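Local coordinates for protein FACT-Spt16 (Cicer arietinum, PDB 5CE6) that forms the N-terminal, peptidase-like domain of a FACT histone chaperone subunit and probably binds histones H3-H4 during transcription, at residues Asn347-Ala352 against Ala392-Ile397. Numbering follows the deposited sequence.
Sequences NKLSAA and AKNDQI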
ATOM      1  N   ASN A 347      -5.708  16.784  12.530  1.00 18.66           N
ATOM      2  CA  ASN A 347      -5.801  17.525  11.272  1.00 21.65           C
ATOM      3  C   ASN A 347      -6.457  16.693  10.173  1.00 18.69           C
ATOM      4  O   ASN A 347      -6.302  15.486  10.142  1.00 17.92           O
ATOM      5  CB  ASN A 347      -4.412  17.966  10.812  1.00 19.74           C
ATOM      6  CG  ASN A 347      -3.808  19.036  11.698  1.00 21.96           C
ATOM      7  OD1 ASN A 347      -4.471  19.578  12.581  1.00 24.10           O
ATOM      8  ND2 ASN A 347      -2.541  19.371  11.444  1.00 19.74           N
ATOM      9  N   LYS A 348      -7.177  17.345   9.262  1.00 16.11           N
ATOM     10  CA  LYS A 348      -7.794  16.641   8.131  1.00 16.51           C
ATOM     11  C   LYS A 348      -6.761  16.312   7.057  1.00 16.34           C
ATOM     12  O   LYS A 348      -5.864  17.109   6.805  1.00 16.36           O
ATOM     13  CB  LYS A 348      -8.888  17.512   7.510  1.00 21.64           C
ATOM     14  CG  LYS A 348     -10.098  17.730   8.402  1.00 33.57           C
ATOM     15  CD  LYS A 348     -11.096  18.691   7.776  1.00 44.07           C
ATOM     16  CE  LYS A 348     -12.500  18.455   8.319  1.00 51.45           C
ATOM     17  NZ  LYS A 348     -12.519  18.363   9.807  1.00 56.02           N
ATOM     18  N   LEU A 349      -6.888  15.152   6.416  1.00 18.64           N
ATOM     19  CA  LEU A 349      -5.990  14.810   5.310  1.00 16.41           C
ATOM     20  C   LEU A 349      -6.081  15.876   4.222  1.00 15.86           C
ATOM     21  O   LEU A 349      -5.083  16.216   3.593  1.00 16.69           O
ATOM     22  CB  LEU A 349      -6.305  13.425   4.737  1.00 15.64           C
ATOM     23  CG  LEU A 349      -5.621  12.191   5.344  1.00 21.12           C
ATOM     24  CD1 LEU A 349      -5.890  12.062   6.822  1.00 26.36           C
ATOM     25  CD2 LEU A 349      -6.075  10.931   4.621  1.00 17.31           C
ATOM     26  N   SER A 350      -7.279  16.420   4.022  1.00 15.35           N
ATOM     27  CA  SER A 350      -7.480  17.467   3.020  1.00 16.20           C
ATOM     28  C   SER A 350      -6.691  18.730   3.335  1.00 22.60           C
ATOM     29  O   SER A 350      -6.206  19.412   2.436  1.00 22.58           O
ATOM     30  CB  SER A 350      -8.968  17.793   2.865  1.00 20.83           C
ATOM     31  OG  SER A 350      -9.549  18.136   4.112  1.00 23.77           O
ATOM     32  N   ALA A 351      -6.560  19.057   4.616  1.00 19.85           N
ATOM     33  CA  ALA A 351      -5.786  20.232   4.983  1.00 16.03           C
ATOM     34  C   ALA A 351      -4.311  20.010   4.635  1.00 15.06           C
ATOM     35  O   ALA A 351      -3.600  20.945   4.239  1.00 17.86           O
ATOM     36  CB  ALA A 351      -5.951  20.535   6.467  1.00 18.47           C
ATOM     37  N   ALA A 352      -3.860  18.771   4.799  1.00 16.85           N
ATOM     38  CA  ALA A 352      -2.487  18.402   4.486  1.00 18.98           C
ATOM     39  C   ALA A 352      -2.224  18.512   2.990  1.00 15.88           C
ATOM     40  O   ALA A 352      -1.183  19.021   2.573  1.00 18.41           O
ATOM     41  CB  ALA A 352      -2.176  16.995   4.992  1.00 17.02           C
ATOM     42  N   ALA A 392      -7.714  16.659  -1.686  1.00 20.96           N
ATOM     43  CA  ALA A 392      -8.571  17.775  -1.280  1.00 23.38           C
ATOM     44  C   ALA A 392      -9.981  17.389  -0.829  1.00 20.32           C
ATOM     45  O   ALA A 392     -10.662  18.183  -0.174  1.00 29.02           O
ATOM     46  CB  ALA A 392      -8.642  18.814  -2.398  1.00 21.03           C
ATOM     47  N   LYS A 393     -10.422  16.184  -1.173  1.00 21.16           N
ATOM     48  CA  LYS A 393     -11.782  15.767  -0.854  1.00 28.17           C
ATOM     49  C   LYS A 393     -11.855  14.850   0.368  1.00 25.61           C
ATOM     50  O   LYS A 393     -12.945  14.476   0.802  1.00 28.38           O
ATOM     51  CB  LYS A 393     -12.434  15.087  -2.060  1.00 31.27           C
ATOM     52  N   ASN A 394     -10.701  14.493   0.925  1.00 19.78           N
ATOM     53  CA  ASN A 394     -10.677  13.585   2.072  1.00 15.87           C
ATOM     54  C   ASN A 394     -10.600  14.320   3.408  1.00 23.97           C
ATOM     55  O   ASN A 394      -9.547  14.830   3.792  1.00 22.67           O
ATOM     56  CB  ASN A 394      -9.514  12.603   1.967  1.00 17.22           C
ATOM     57  CG  ASN A 394      -9.716  11.376   2.835  1.00 18.62           C
ATOM     58  OD1 ASN A 394     -10.557  11.370   3.735  1.00 26.73           O
ATOM     59  ND2 ASN A 394      -8.947  10.335   2.571  1.00 17.56           N
ATOM     60  N   ASP A 395     -11.714  14.355   4.125  1.00 22.32           N
ATOM     61  CA  ASP A 395     -11.764  15.082   5.384  1.00 25.94           C
ATOM     62  C   ASP A 395     -11.552  14.156   6.579  1.00 29.31           C
ATOM     63  O   ASP A 395     -11.868  14.513   7.716  1.00 28.87           O
ATOM     64  CB  ASP A 395     -13.083  15.846   5.501  1.00 35.02           C
ATOM     65  CG  ASP A 395     -13.260  16.875   4.390  1.00 49.46           C
ATOM     66  OD1 ASP A 395     -12.297  17.627   4.115  1.00 39.80           O
ATOM     67  OD2 ASP A 395     -14.356  16.920   3.786  1.00 54.88           O
ATOM     68  N   GLN A 396     -11.012  12.971   6.314  1.00 24.13           N
ATOM     69  CA  GLN A 396     -10.662  12.034   7.375  1.00 25.82           C
ATOM     70  C   GLN A 396      -9.646  12.695   8.297  1.00 23.40           C
ATOM     71  O   GLN A 396      -8.793  13.456   7.834  1.00 21.54           O
ATOM     72  CB  GLN A 396     -10.060  10.763   6.779  1.00 32.47           C
ATOM     73  CG  GLN A 396      -9.803   9.647   7.780  1.00 46.28           C
ATOM     74  CD  GLN A 396     -11.079   8.969   8.236  1.00 54.25           C
ATOM     75  OE1 GLN A 396     -11.396   7.865   7.800  1.00 55.86           O
ATOM     76  NE2 GLN A 396     -11.820   9.629   9.119  1.00 60.98           N
ATOM     77  N   ILE A 397      -9.738  12.407   9.594  1.00 22.26           N
ATOM     78  CA  ILE A 397      -8.860  13.029  10.583  1.00 19.30           C
ATOM     79  C   ILE A 397      -7.641  12.153  10.884  1.00 15.92           C
ATOM     80  O   ILE A 397      -7.773  10.956  11.114  1.00 19.27           O
ATOM     81  CB  ILE A 397      -9.626  13.298  11.887  1.00 23.27           C
ATOM     82  CG1 ILE A 397     -10.759  14.288  11.630  1.00 27.90           C
ATOM     83  CG2 ILE A 397      -8.692  13.833  12.954  1.00 25.99           C
ATOM     84  CD1 ILE A 397     -10.280  15.681  11.335  1.00 27.60           C
TER
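L349 and S350, the first two residues of helix 349-363, dock their backbone N-H groups on the loop 392-397, next to a single beta bridge between K348 and I397, so that loop carbonyls take up N-H groups at a helix start within the M24 metallopeptidase-like fold. L349 N donates to Q396 O at 2.9 Å, nearly in line with the carbonyl, while S350 N reaches N394 O in a weak bond with an N-H...O angle of 122°. A first-turn N-H has no carbonyl of its own helix to bind, and K348, at the N-cap, has no side-chain acceptor, so Q396 O, and more weakly N394 O, serve instead. The tight part lies around buried L349: CD1 rests 3.4 Å from Q396 O, CD2 against N394 ND2, with L388 and V398 touching the same leucine. N394 suits its bend because OD1 accepts from Q396 N, making an Asx turn, while ND2 is held by G387 O and N389 O.

Toward solvent the contact is looser. The long methylene chain of K348 crosses D395 and meets I397 CD1 through CG at 3.6 Å, but NZ stays 5.7 Å from D395 OD1, without a salt bridge. Exposed D395 also reaches inward to buried S350, whose OG donates to the anti lone pair of D395 OD1 at 2.8 Å.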